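Local coordinates for sensor protein (Pseudomonas syringae pv. tomato, PDB 2R8R) that is the N-terminal P-loop-type domain of the membrane sensor kinase KdpD, which probably uses ATP to phosphorylate a histidine in two-component signalling, at residues A[7-12]-A[154-159]; A[89-94]-A[121-126]; A[94-99]-A[144-149]; A[129-134]-A[148-153]. One frame throughout, in Å; residues are numbered along the deposited sequence.

Contact 1: A[7-12]-A[154-159]; sequences LKVFLG and QEAFDL
With CG anti to the backbone N in Leu11 (chi1 175°) and Leu159 (chi1 -176°), both leucines set CG beside their own carbonyl carbons, and CD2 of Leu11 meets CD2 of Leu159 obliquely at 4.1 Å. The other branch of Leu159, CD1, runs side by side with Val9 and lies 4.0 Å from Val9 CB. Val9 has CG1 anti to its backbone N, which leaves CG2 beside that N, anti to the carbonyl carbon, 3.7 Å from Ala156 CB; Leu7 CD2 reaches the same methyl. These apolar groups lie together on the face of Val9 and Leu159. On the face of Lys8 and Asp158, CG of Lys8 rests 3.7 Å from CB of Asp158 where the two side chains cross, but the extended lysine carries its ammonium onward and the opposite charges do not touch.

The backbones are joined in parallel by two bonds. Asp158 N donates a hydrogen bond to Leu7 O at 3.0 Å, in the carbonyl plane, and Val9 N donates to Asp158 O at 3.0 Å from above that carbonyl's plane. A water accepts from both Leu7 N and Phe157 N, bridging the two segments. Strand 7-12 also bonds to strand 119-125, so it lies inside the parallel sheet, whose order 37-39, 87-90, 119-125, 7-12, 158-161, with 119-125 between the P-loop strand and 87-90, is consistent with a P-loop NTPase core.

Contact 2: A[89-94]-A[121-126]; sequences LVDELA and YTTVNV
OG1 of Thr123 is the best-held polar atom here, gripped by two hydrogen bonds: it donates to Asp91 OD1 at 2.6 Å and accepts from Glu92 N at 3.0 Å, the latter nearly straight with 167° at the hydrogen. The first uses the anti lone pair of the carboxylate oxygen. Chi1 of 65° puts OG1 in the crowded position between the backbone N and the carbonyl carbon of Thr123, and turns CG2 so that it too lies close to Asp91 OD1. Two further bonds hold the carboxylate, OD1 with Thr20 of the probable P-loop (Walker A) and OD2 with Glu43 N, so its rotation is fixed. An acid held beside the P-loop just after strand 87-90 resembles the end of a Walker B strand.

Thr122 turns the other way. Its OG1, anti to the backbone N (chi1 -164°), donates to Val90 O at 2.6 Å almost along the C=O axis, while CG2 meets Leu93 CD2 at 3.8 Å as the two side chains cross at about a right angle. Leu93 CB also packs on Val124 CB. Backbone bonds stand at the two ends: Val90 N to Tyr121 O, and Leu93 N to Thr123 O at 2.9 Å, where the chain has already left the strand. Beside the first, Leu89 CD2 lies against Tyr121 CB.

Strands 87-90 and 119-125 are the parallel arms of a beta-alpha-beta unit. Its connecting helix 106-115 packs on Val90 and Leu93, helix 19-32 covers Leu89 and Tyr121 on the other face, and strand 7-12 flanks 119-125.

Contact 3: A[94-99]-A[144-149]; sequences AHTNAP and VRETLP. With SO4 (sulfate ion), chain E.
Two loops of the P-loop NTPase-like alpha/beta domain meet here, one running from strand 87-90 toward helix 106-115, the other from helix 133-140 toward helix 150-154, and Glu146 spans them. Its CB sits 3.4 Å from Ala94 O. CG, anti to the carbonyl carbon of Glu146 (chi1 -69°), passes 3.8 Å from Thr96 OG1, and the chain stays extended, carrying CD over the backbone of His95 and Thr96. At the tip OE2 accepts the backbone N-H of Thr96 at 2.9 Å. The bond is very straight at the hydrogen, 174°, yet the donor comes from above the carboxylate plane. OE1 accepts a hydrogen bond from a water that also bonds to His95 ND1 in the plane of the imidazole ring.

His95 and Glu146 lie side by side and point the same way, with ring and carboxylate planes 72° apart. NE2 of His95 is hydrogen-bonded to Glu74, so the imidazole sits between two acids, one reached through water, which could favour its protonated form. Glu182 brings a like charge close to Glu146 OE1, which may raise the proton affinity of either group.

Lys105 ties the loops together from a third direction, its NZ bonding Ala94 O, Thr96 OG1 and Thr147 O. Deeper in, Ala94 CB rests on Leu148 CB. Arg145 NH2 makes a weak hydrogen bond to O4 of a sulfate, probably from the crystallisation liquor, also held by Gln143 N. A second water links the hydroxyl of Thr96, 2.7 Å from OG1, to the backbone carbonyl of Arg145, donating to Arg145 O at 3.1 Å.

Contact 4: A[129-134]-A[148-153]; sequences LESLND and LPDWVL
Asp150 turns its carboxylate so that both oxygens address Ser131, each through its syn lone pair. OD1 accepts the backbone N-H of Ser131 at 3.1 Å, nearly straight at 171°, and OD2 accepts a hydrogen bond from Ser131 OG at 2.4 Å, modelled very short. The serine suits this two-pronged grip because chi1 of 61° holds OG between its backbone N and carbonyl carbon, on the same side as its N-H. CG of Asp150 is anti to its carbonyl carbon, reaching across to the other segment.

Glu130 crosses Pro149 obliquely: its carboxylate lies against the proline, with OE2 3.9 Å from CG, while its backbone N donates to Leu148 O at 3.0 Å in the carbonyl plane. On the buried side Leu129 and Leu148 run side by side, their CD2 methyls 4.0 Å apart, and Leu129 CD2 also reaches Leu153 CD1.

Thr207 of helix 194-209 packs against Leu129, and Trp107 of helix 106-115 against Leu148 and Pro149. A backbone bridge and a bidentate aspartate thus pin residues 129-131 to residues 148-150, joining the segment after strand 119-125 to the one before edge strand 158-161 in this P-loop NTPase-like domain.

In the fold
From the N terminus, strand 7-12 waits for residues 154-159, so contact 1 closes the longest loop and the other three contacts fall within it. Contact 2 comes next, pairing 89-94 with 121-126 inside the central sheet; it touches contact 1 because strands 7-12 and 119-125 are neighbours, Phe10 N lying 2.8 Å from Thr122 O. Contact 3 starts from Ala94, where contact 2 ends its first segment, and crosses it to reach 144-149. Contact 4 opens after contact 2 has closed and shares Leu148 and Pro149 with contact 3. Leu93 packs on Leu148, linking the sheet to both loop contacts, and Leu153 on Leu159 joins contact 4 to the edge strand.

Contact 1: A[7-12]-A[154-159]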
loop_
_atom_site.group_PDB
_atom_site.type_symbol
_atom_site.label_atom_id
_atom_site.label_comp_id
_atom_site.label_asym_id
_atom_site.label_seq_id
_atom_site.Cartn_x
_atom_site.Cartn_y
_atom_site.Cartn_z
ATOM N N LEU A 7 3.267 -7.337 11.431
ATOM C CA LEU A 7 3.172 -6.642 10.152
ATOM C C LEU A 7 3.817 -7.440 9.030
ATOM O O LEU A 7 4.990 -7.809 9.128
ATOM C CB LEU A 7 3.905 -5.291 10.232
ATOM C CG LEU A 7 3.750 -4.279 9.078
ATOM C CD1 LEU A 7 2.254 -3.884 8.752
ATOM C CD2 LEU A 7 4.641 -3.053 9.401
ATOM N N LYS A 8 3.053 -7.644 7.952
ATOM C CA LYS A 8 3.549 -8.132 6.672
ATOM C C LYS A 8 3.390 -7.045 5.592
ATOM O O LYS A 8 2.288 -6.556 5.343
ATOM C CB LYS A 8 2.828 -9.423 6.273
ATOM C CG LYS A 8 3.383 -10.081 5.019
ATOM C CD LYS A 8 2.649 -11.359 4.670
ATOM C CE LYS A 8 3.348 -12.067 3.459
ATOM N NZ LYS A 8 2.656 -13.331 2.892
ATOM N N VAL A 9 4.508 -6.669 4.969
ATOM C CA VAL A 9 4.537 -5.658 3.924
ATOM C C VAL A 9 4.706 -6.346 2.590
ATOM O O VAL A 9 5.657 -7.104 2.412
ATOM C CB VAL A 9 5.721 -4.674 4.113
ATOM C CG1 VAL A 9 5.755 -3.526 2.991
ATOM C CG2 VAL A 9 5.723 -4.118 5.544
ATOM N N PHE A 10 3.773 -6.091 1.672
ATOM C CA PHE A 10 3.920 -6.461 0.254
ATOM C C PHE A 10 4.563 -5.283 -0.446
ATOM O O PHE A 10 3.927 -4.259 -0.636
ATOM C CB PHE A 10 2.580 -6.807 -0.351
ATOM C CG PHE A 10 1.927 -8.020 0.278
ATOM C CD1 PHE A 10 2.012 -9.292 -0.341
ATOM C CD2 PHE A 10 1.235 -7.917 1.495
ATOM C CE1 PHE A 10 1.391 -10.418 0.257
ATOM C CE2 PHE A 10 0.616 -9.047 2.092
ATOM C CZ PHE A 10 0.677 -10.282 1.465
ATOM N N LEU A 11 5.848 -5.437 -0.768
ATOM C CA LEU A 11 6.672 -4.399 -1.379
ATOM C C LEU A 11 6.692 -4.525 -2.897
ATOM O O LEU A 11 6.826 -5.637 -3.422
ATOM C CB LEU A 11 8.107 -4.490 -0.874
ATOM C CG LEU A 11 9.169 -3.553 -1.497
ATOM C CD1 LEU A 11 8.895 -2.063 -1.117
ATOM C CD2 LEU A 11 10.596 -4.016 -1.066
ATOM N N GLY A 12 6.599 -3.388 -3.597
ATOM C CA GLY A 12 6.619 -3.363 -5.049
ATOM C C GLY A 12 7.434 -2.184 -5.565
ATOM O O GLY A 12 7.670 -1.237 -4.821
ATOM N N GLN A 154 11.763 -1.868 7.995
ATOM C CA GLN A 154 12.840 -2.738 8.528
ATOM C C GLN A 154 12.389 -3.585 9.715
ATOM O O GLN A 154 12.810 -4.720 9.881
ATOM C CB GLN A 154 14.065 -1.912 8.944
ATOM C CG GLN A 154 14.793 -1.324 7.735
ATOM C CD GLN A 154 15.791 -0.205 8.070
ATOM O OE1 GLN A 154 16.009 0.133 9.242
ATOM N NE2 GLN A 154 16.417 0.365 7.022
ATOM N N GLU A 155 11.528 -3.017 10.538
ATOM C CA GLU A 155 11.038 -3.718 11.696
ATOM C C GLU A 155 9.769 -4.511 11.430
ATOM O O GLU A 155 9.206 -5.068 12.366
ATOM C CB GLU A 155 10.856 -2.717 12.834
ATOM C CG GLU A 155 12.196 -2.074 13.185
ATOM C CD GLU A 155 12.123 -1.176 14.368
ATOM O OE1 GLU A 155 11.027 -1.045 14.958
ATOM O OE2 GLU A 155 13.175 -0.606 14.720
ATOM N N ALA A 156 9.347 -4.597 10.164
ATOM C CA ALA A 156 8.211 -5.439 9.775
ATOM C C ALA A 156 8.552 -6.897 10.068
ATOM O O ALA A 156 9.674 -7.321 9.848
ATOM C CB ALA A 156 7.881 -5.258 8.307
ATOM N N PHE A 157 7.605 -7.646 10.603
ATOM C CA PHE A 157 7.805 -9.053 10.847
ATOM C C PHE A 157 8.158 -9.813 9.553
ATOM O O PHE A 157 9.047 -10.650 9.530
ATOM C CB PHE A 157 6.543 -9.643 11.442
ATOM C CG PHE A 157 6.740 -10.981 12.048
ATOM C CD1 PHE A 157 7.396 -11.112 13.260
ATOM C CD2 PHE A 157 6.227 -12.113 11.452
ATOM C CE1 PHE A 157 7.558 -12.360 13.851
ATOM C CE2 PHE A 157 6.398 -13.360 12.042
ATOM C CZ PHE A 157 7.077 -13.475 13.234
ATOM N N ASP A 158 7.420 -9.524 8.492
ATOM C CA ASP A 158 7.536 -10.224 7.227
ATOM C C ASP A 158 7.536 -9.180 6.097
ATOM O O ASP A 158 6.823 -8.190 6.152
ATOM C CB ASP A 158 6.304 -11.149 7.025
ATOM C CG ASP A 158 6.477 -12.576 7.568
ATOM O OD1 ASP A 158 7.617 -13.158 7.562
ATOM O OD2 ASP A 158 5.401 -13.152 7.933
ATOM N N LEU A 159 8.342 -9.432 5.077
ATOM C CA LEU A 159 8.339 -8.618 3.892
ATOM C C LEU A 159 8.309 -9.524 2.677
ATOM O O LEU A 159 9.112 -10.469 2.583
ATOM C CB LEU A 159 9.581 -7.702 3.863
ATOM C CG LEU A 159 9.630 -6.705 2.689
ATOM C CD1 LEU A 159 9.534 -5.273 3.192
ATOM C CD2 LEU A 159 10.895 -6.886 1.898
HETATM O O HOH W 1 5.626 -6.634 12.893
#

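Contact 2: A[89-94]-A[121-126]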
loop_
_atom_site.group_PDB
_atom_site.type_symbol
_atom_site.label_atom_id
_atom_site.label_comp_id
_atom_site.label_asym_id
_atom_site.label_seq_id
_atom_site.Cartn_x
_atom_site.Cartn_y
_atom_site.Cartn_z
ATOM N N LEU A 89 -6.365 -5.556 6.860
ATOM C CA LEU A 89 -5.751 -5.229 5.580
ATOM C C LEU A 89 -5.761 -3.726 5.348
ATOM O O LEU A 89 -6.825 -3.066 5.421
ATOM C CB LEU A 89 -6.482 -5.928 4.432
ATOM C CG LEU A 89 -6.759 -7.404 4.679
ATOM C CD1 LEU A 89 -7.397 -7.966 3.409
ATOM C CD2 LEU A 89 -5.491 -8.141 5.085
ATOM N N VAL A 90 -4.567 -3.197 5.105
ATOM C CA VAL A 90 -4.324 -1.737 5.011
ATOM C C VAL A 90 -3.404 -1.416 3.814
ATOM O O VAL A 90 -2.184 -1.586 3.900
ATOM C CB VAL A 90 -3.688 -1.185 6.304
ATOM C CG1 VAL A 90 -3.429 0.367 6.192
ATOM C CG2 VAL A 90 -4.552 -1.537 7.541
ATOM N N ASP A 91 -4.006 -1.006 2.689
ATOM C CA ASP A 91 -3.252 -0.515 1.536
ATOM C C ASP A 91 -2.498 0.763 1.869
ATOM O O ASP A 91 -2.938 1.546 2.699
ATOM C CB ASP A 91 -4.166 -0.304 0.312
ATOM C CG ASP A 91 -4.044 -1.434 -0.702
ATOM O OD1 ASP A 91 -2.893 -1.833 -1.021
ATOM O OD2 ASP A 91 -5.090 -1.908 -1.197
ATOM N N GLU A 92 -1.331 0.931 1.261
ATOM C CA GLU A 92 -0.627 2.205 1.244
ATOM C C GLU A 92 -0.030 2.684 2.568
ATOM O O GLU A 92 -0.510 3.641 3.179
ATOM C CB GLU A 92 -1.487 3.270 0.553
ATOM C CG GLU A 92 -1.652 2.868 -0.926
ATOM C CD GLU A 92 -2.531 3.776 -1.784
ATOM O OE1 GLU A 92 -2.896 4.911 -1.337
ATOM O OE2 GLU A 92 -2.835 3.322 -2.930
ATOM N N LEU A 93 1.065 2.019 2.941
ATOM C CA LEU A 93 1.750 2.178 4.219
ATOM C C LEU A 93 2.310 3.608 4.439
ATOM O O LEU A 93 2.381 4.086 5.591
ATOM C CB LEU A 93 2.900 1.145 4.265
ATOM C CG LEU A 93 3.889 1.061 5.428
ATOM C CD1 LEU A 93 3.208 0.857 6.816
ATOM C CD2 LEU A 93 4.887 -0.042 5.135
ATOM N N ALA A 94 2.732 4.245 3.346
ATOM C CA ALA A 94 3.213 5.650 3.311
ATOM C C ALA A 94 2.142 6.767 3.255
ATOM O O ALA A 94 2.483 7.928 3.298
ATOM C CB ALA A 94 4.195 5.838 2.147
ATOM N N TYR A 121 -1.624 -6.612 7.347
ATOM C CA TYR A 121 -1.019 -6.742 5.995
ATOM C C TYR A 121 -1.095 -5.363 5.353
ATOM O O TYR A 121 -2.091 -4.661 5.502
ATOM C CB TYR A 121 -1.795 -7.728 5.101
ATOM C CG TYR A 121 -1.652 -9.224 5.396
ATOM C CD1 TYR A 121 -0.953 -9.696 6.489
ATOM C CD2 TYR A 121 -2.270 -10.172 4.555
ATOM C CE1 TYR A 121 -0.855 -11.071 6.755
ATOM C CE2 TYR A 121 -2.163 -11.537 4.805
ATOM C CZ TYR A 121 -1.442 -11.978 5.907
ATOM O OH TYR A 121 -1.331 -13.336 6.130
ATOM N N THR A 122 -0.027 -4.970 4.669
ATOM C CA THR A 122 0.038 -3.651 4.034
ATOM C C THR A 122 0.810 -3.715 2.729
ATOM O O THR A 122 1.511 -4.675 2.462
ATOM C CB THR A 122 0.638 -2.546 5.015
ATOM O OG1 THR A 122 0.341 -1.238 4.508
ATOM C CG2 THR A 122 2.159 -2.687 5.211
ATOM N N THR A 123 0.646 -2.690 1.909
ATOM C CA THR A 123 1.365 -2.564 0.637
ATOM C C THR A 123 2.126 -1.244 0.619
ATOM O O THR A 123 1.695 -0.258 1.219
ATOM C CB THR A 123 0.394 -2.594 -0.518
ATOM O OG1 THR A 123 -0.437 -1.443 -0.420
ATOM C CG2 THR A 123 -0.481 -3.869 -0.455
ATOM N N VAL A 124 3.275 -1.232 -0.049
ATOM C CA VAL A 124 3.990 -0.014 -0.273
ATOM C C VAL A 124 4.846 -0.140 -1.533
ATOM O O VAL A 124 5.405 -1.211 -1.803
ATOM C CB VAL A 124 4.866 0.333 0.939
ATOM C CG1 VAL A 124 6.139 -0.585 1.015
ATOM C CG2 VAL A 124 5.212 1.849 0.948
ATOM N N ASN A 125 4.941 0.963 -2.287
ATOM C CA ASN A 125 5.935 1.107 -3.371
ATOM C C ASN A 125 7.267 1.616 -2.854
ATOM O O ASN A 125 7.310 2.425 -1.944
ATOM C CB ASN A 125 5.422 2.012 -4.477
ATOM C CG ASN A 125 4.358 1.367 -5.277
ATOM O OD1 ASN A 125 3.302 1.961 -5.558
ATOM N ND2 ASN A 125 4.584 0.128 -5.614
ATOM N N VAL A 126 8.350 1.144 -3.454
ATOM C CA VAL A 126 9.688 1.394 -2.923
ATOM C C VAL A 126 10.068 2.877 -2.870
ATOM O O VAL A 126 10.873 3.258 -2.027
ATOM C CB VAL A 126 10.752 0.606 -3.699
ATOM C CG1 VAL A 126 10.974 1.192 -5.082
ATOM C CG2 VAL A 126 12.008 0.573 -2.902
#

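Contact 3: A[94-99]-A[144-149]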
loop_
_atom_site.group_PDB
_atom_site.type_symbol
_atom_site.label_atom_id
_atom_site.label_comp_id
_atom_site.label_asym_id
_atom_site.label_seq_id
_atom_site.Cartn_x
_atom_site.Cartn_y
_atom_site.Cartn_z
ATOM N N ALA A 94 2.732 4.245 3.346
ATOM C CA ALA A 94 3.213 5.650 3.311
ATOM C C ALA A 94 2.142 6.767 3.255
ATOM O O ALA A 94 2.483 7.928 3.298
ATOM C CB ALA A 94 4.195 5.838 2.147
ATOM N N HIS A 95 0.872 6.419 3.180
ATOM C CA HIS A 95 -0.207 7.394 3.168
ATOM C C HIS A 95 -0.175 8.429 4.291
ATOM O O HIS A 95 -0.001 8.114 5.489
ATOM C CB HIS A 95 -1.519 6.628 3.197
ATOM C CG HIS A 95 -2.756 7.468 3.100
ATOM N ND1 HIS A 95 -3.255 7.930 1.899
ATOM C CD2 HIS A 95 -3.662 7.817 4.037
ATOM C CE1 HIS A 95 -4.396 8.565 2.115
ATOM N NE2 HIS A 95 -4.657 8.515 3.405
ATOM N N THR A 96 -0.361 9.676 3.891
ATOM C CA THR A 96 -0.552 10.793 4.813
ATOM C C THR A 96 -2.055 10.961 4.983
ATOM O O THR A 96 -2.762 11.137 3.999
ATOM C CB THR A 96 0.113 12.079 4.254
ATOM O OG1 THR A 96 1.533 11.897 4.272
ATOM C CG2 THR A 96 -0.227 13.329 5.093
ATOM N N ASN A 97 -2.539 10.848 6.222
ATOM C CA ASN A 97 -3.969 10.820 6.504
ATOM C C ASN A 97 -4.679 12.158 6.247
ATOM O O ASN A 97 -4.071 13.199 6.267
ATOM C CB ASN A 97 -4.236 10.402 7.963
ATOM C CG ASN A 97 -3.829 8.971 8.264
ATOM O OD1 ASN A 97 -3.712 8.145 7.368
ATOM N ND2 ASN A 97 -3.618 8.675 9.540
ATOM N N ALA A 98 -5.986 12.067 6.049
ATOM C CA ALA A 98 -6.889 13.165 5.814
ATOM C C ALA A 98 -6.841 14.091 6.995
ATOM O O ALA A 98 -6.741 13.611 8.132
ATOM C CB ALA A 98 -8.353 12.606 5.619
ATOM N N PRO A 99 -6.926 15.422 6.750
ATOM C CA PRO A 99 -6.911 16.374 7.867
ATOM C C PRO A 99 -7.946 16.051 8.950
ATOM O O PRO A 99 -9.047 15.613 8.642
ATOM C CB PRO A 99 -7.230 17.731 7.178
ATOM C CG PRO A 99 -6.754 17.552 5.760
ATOM C CD PRO A 99 -7.095 16.113 5.448
ATOM N N VAL A 144 8.586 12.837 -4.463
ATOM C CA VAL A 144 7.797 11.929 -3.615
ATOM C C VAL A 144 7.405 12.657 -2.340
ATOM O O VAL A 144 8.241 12.897 -1.478
ATOM C CB VAL A 144 8.537 10.608 -3.311
ATOM C CG1 VAL A 144 7.613 9.633 -2.502
ATOM C CG2 VAL A 144 9.011 9.980 -4.624
ATOM N N ARG A 145 6.127 13.002 -2.233
ATOM C CA ARG A 145 5.618 13.778 -1.110
ATOM C C ARG A 145 5.162 12.954 0.109
ATOM O O ARG A 145 5.230 13.445 1.227
ATOM C CB ARG A 145 4.453 14.654 -1.574
ATOM C CG ARG A 145 4.890 15.749 -2.512
ATOM C CD ARG A 145 3.714 16.379 -3.214
ATOM N NE ARG A 145 4.174 17.092 -4.394
ATOM C CZ ARG A 145 4.767 18.275 -4.381
ATOM N NH1 ARG A 145 4.979 18.919 -3.252
ATOM N NH2 ARG A 145 5.149 18.815 -5.518
ATOM N N GLU A 146 4.653 11.742 -0.113
ATOM C CA GLU A 146 4.294 10.844 0.996
ATOM C C GLU A 146 5.502 9.915 1.214
ATOM O O GLU A 146 5.808 9.074 0.371
ATOM C CB GLU A 146 3.015 10.048 0.670
ATOM C CG GLU A 146 1.708 10.877 0.612
ATOM C CD GLU A 146 0.469 10.021 0.380
ATOM O OE1 GLU A 146 0.548 9.146 -0.532
ATOM O OE2 GLU A 146 -0.582 10.204 1.073
ATOM N N THR A 147 6.205 10.094 2.319
ATOM C CA THR A 147 7.360 9.269 2.637
ATOM C C THR A 147 7.110 8.386 3.881
ATOM O O THR A 147 6.172 8.607 4.662
ATOM C CB THR A 147 8.612 10.109 2.915
ATOM O OG1 THR A 147 8.341 10.963 4.027
ATOM C CG2 THR A 147 9.053 10.942 1.690
ATOM N N LEU A 148 7.971 7.380 4.016
ATOM C CA LEU A 148 7.913 6.351 5.077
ATOM C C LEU A 148 9.312 6.214 5.703
ATOM O O LEU A 148 10.301 6.085 4.991
ATOM C CB LEU A 148 7.462 5.001 4.479
ATOM C CG LEU A 148 7.314 3.840 5.453
ATOM C CD1 LEU A 148 6.041 4.080 6.328
ATOM C CD2 LEU A 148 7.333 2.460 4.743
ATOM N N PRO A 149 9.411 6.302 7.033
ATOM C CA PRO A 149 10.739 6.059 7.599
ATOM C C PRO A 149 11.139 4.627 7.336
ATOM O O PRO A 149 10.300 3.697 7.456
ATOM C CB PRO A 149 10.561 6.342 9.106
ATOM C CG PRO A 149 9.349 7.188 9.198
ATOM C CD PRO A 149 8.445 6.664 8.079
HETATM S S SO4 E . 6.201 17.504 -8.620
HETATM O O1 SO4 E . 5.266 18.172 -9.510
HETATM O O2 SO4 E . 7.203 16.732 -9.333
HETATM O O3 SO4 E . 6.962 18.491 -7.825
HETATM O O4 SO4 E . 5.367 16.607 -7.830
HETATM O O HOH W 2 -1.843 7.043 -0.090
HETATM O O HOH W 3 2.533 13.903 2.692
#

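Contact 4: A[129-134]-A[148-153]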
loop_
_atom_site.group_PDB
_atom_site.type_symbol
_atom_site.label_atom_id
_atom_site.label_comp_id
_atom_site.label_asym_id
_atom_site.label_seq_id
_atom_site.Cartn_x
_atom_site.Cartn_y
_atom_site.Cartn_z
ATOM N N LEU A 129 10.177 5.151 0.530
ATOM C CA LEU A 129 11.197 5.079 1.563
ATOM C C LEU A 129 12.034 6.366 1.640
ATOM O O LEU A 129 12.573 6.805 0.623
ATOM C CB LEU A 129 12.104 3.877 1.325
ATOM C CG LEU A 129 11.398 2.543 1.582
ATOM C CD1 LEU A 129 12.325 1.393 1.216
ATOM C CD2 LEU A 129 10.941 2.457 3.058
ATOM N N GLU A 130 12.163 6.921 2.854
ATOM C CA GLU A 130 12.926 8.161 3.089
ATOM C C GLU A 130 14.332 8.184 2.477
ATOM O O GLU A 130 14.685 9.115 1.754
ATOM C CB GLU A 130 13.037 8.445 4.593
ATOM C CG GLU A 130 12.057 9.475 5.101
ATOM C CD GLU A 130 12.031 9.568 6.627
ATOM O OE1 GLU A 130 12.984 9.117 7.309
ATOM O OE2 GLU A 130 11.030 10.088 7.143
ATOM N N SER A 131 15.114 7.141 2.772
ATOM C CA SER A 131 16.482 6.984 2.258
ATOM C C SER A 131 16.613 7.078 0.734
ATOM O O SER A 131 17.687 7.398 0.230
ATOM C CB SER A 131 17.032 5.635 2.694
ATOM O OG SER A 131 16.230 4.588 2.160
ATOM N N LEU A 132 15.520 6.794 0.020
ATOM C CA LEU A 132 15.476 6.728 -1.450
ATOM C C LEU A 132 14.803 7.959 -2.116
ATOM O O LEU A 132 14.691 7.989 -3.344
ATOM C CB LEU A 132 14.716 5.436 -1.867
ATOM C CG LEU A 132 15.355 4.076 -1.504
ATOM C CD1 LEU A 132 14.526 2.863 -1.985
ATOM C CD2 LEU A 132 16.807 3.987 -2.055
ATOM N N ASN A 133 14.353 8.951 -1.334
ATOM C CA ASN A 133 13.544 10.084 -1.880
ATOM C C ASN A 133 14.270 10.846 -3.004
ATOM O O ASN A 133 13.701 11.065 -4.080
ATOM C CB ASN A 133 13.141 11.078 -0.759
ATOM C CG ASN A 133 12.010 12.054 -1.179
ATOM O OD1 ASN A 133 12.257 13.236 -1.519
ATOM N ND2 ASN A 133 10.768 11.573 -1.126
ATOM N N ASP A 134 15.521 11.230 -2.713
ATOM C CA ASP A 134 16.417 11.938 -3.631
ATOM C C ASP A 134 16.862 11.090 -4.828
ATOM O O ASP A 134 16.909 11.580 -5.940
ATOM C CB ASP A 134 17.643 12.459 -2.877
ATOM C CG ASP A 134 17.282 13.514 -1.817
ATOM O OD1 ASP A 134 16.082 13.880 -1.728
ATOM O OD2 ASP A 134 18.188 13.984 -1.073
ATOM N N LEU A 148 7.971 7.380 4.016
ATOM C CA LEU A 148 7.913 6.351 5.077
ATOM C C LEU A 148 9.312 6.214 5.703
ATOM O O LEU A 148 10.301 6.085 4.991
ATOM C CB LEU A 148 7.462 5.001 4.479
ATOM C CG LEU A 148 7.314 3.840 5.453
ATOM C CD1 LEU A 148 6.041 4.080 6.328
ATOM C CD2 LEU A 148 7.333 2.460 4.743
ATOM N N PRO A 149 9.411 6.302 7.033
ATOM C CA PRO A 149 10.739 6.059 7.599
ATOM C C PRO A 149 11.139 4.627 7.336
ATOM O O PRO A 149 10.300 3.697 7.456
ATOM C CB PRO A 149 10.561 6.342 9.106
ATOM C CG PRO A 149 9.349 7.188 9.198
ATOM C CD PRO A 149 8.445 6.664 8.079
ATOM N N ASP A 150 12.392 4.452 6.939
ATOM C CA ASP A 150 12.884 3.126 6.590
ATOM C C ASP A 150 12.657 2.106 7.720
ATOM O O ASP A 150 12.319 0.957 7.458
ATOM C CB ASP A 150 14.351 3.201 6.216
ATOM C CG ASP A 150 14.584 4.023 4.965
ATOM O OD1 ASP A 150 14.052 5.148 4.902
ATOM O OD2 ASP A 150 15.297 3.543 4.051
ATOM N N TRP A 151 12.815 2.545 8.967
ATOM C CA TRP A 151 12.671 1.664 10.133
ATOM C C TRP A 151 11.287 1.036 10.267
ATOM O O TRP A 151 11.176 -0.059 10.788
ATOM C CB TRP A 151 13.087 2.373 11.438
ATOM C CG TRP A 151 12.145 3.438 11.870
ATOM C CD1 TRP A 151 12.297 4.767 11.693
ATOM C CD2 TRP A 151 10.878 3.255 12.538
ATOM N NE1 TRP A 151 11.219 5.438 12.220
ATOM C CE2 TRP A 151 10.332 4.537 12.740
ATOM C CE3 TRP A 151 10.176 2.131 13.016
ATOM C CZ2 TRP A 151 9.110 4.737 13.390
ATOM C CZ3 TRP A 151 8.968 2.323 13.664
ATOM C CH2 TRP A 151 8.443 3.612 13.845
ATOM N N VAL A 152 10.244 1.692 9.765
ATOM C CA VAL A 152 8.880 1.124 9.788
ATOM C C VAL A 152 8.845 -0.174 8.974
ATOM O O VAL A 152 8.271 -1.213 9.402
ATOM C CB VAL A 152 7.791 2.110 9.295
ATOM C CG1 VAL A 152 6.458 1.398 9.137
ATOM C CG2 VAL A 152 7.606 3.232 10.266
ATOM N N LEU A 153 9.499 -0.127 7.821
ATOM C CA LEU A 153 9.600 -1.315 6.973
ATOM C C LEU A 153 10.622 -2.346 7.485
ATOM O O LEU A 153 10.370 -3.545 7.408
ATOM C CB LEU A 153 9.885 -0.893 5.526
ATOM C CG LEU A 153 9.985 -2.011 4.503
ATOM C CD1 LEU A 153 9.579 -1.512 3.170
ATOM C CD2 LEU A 153 11.431 -2.514 4.460
#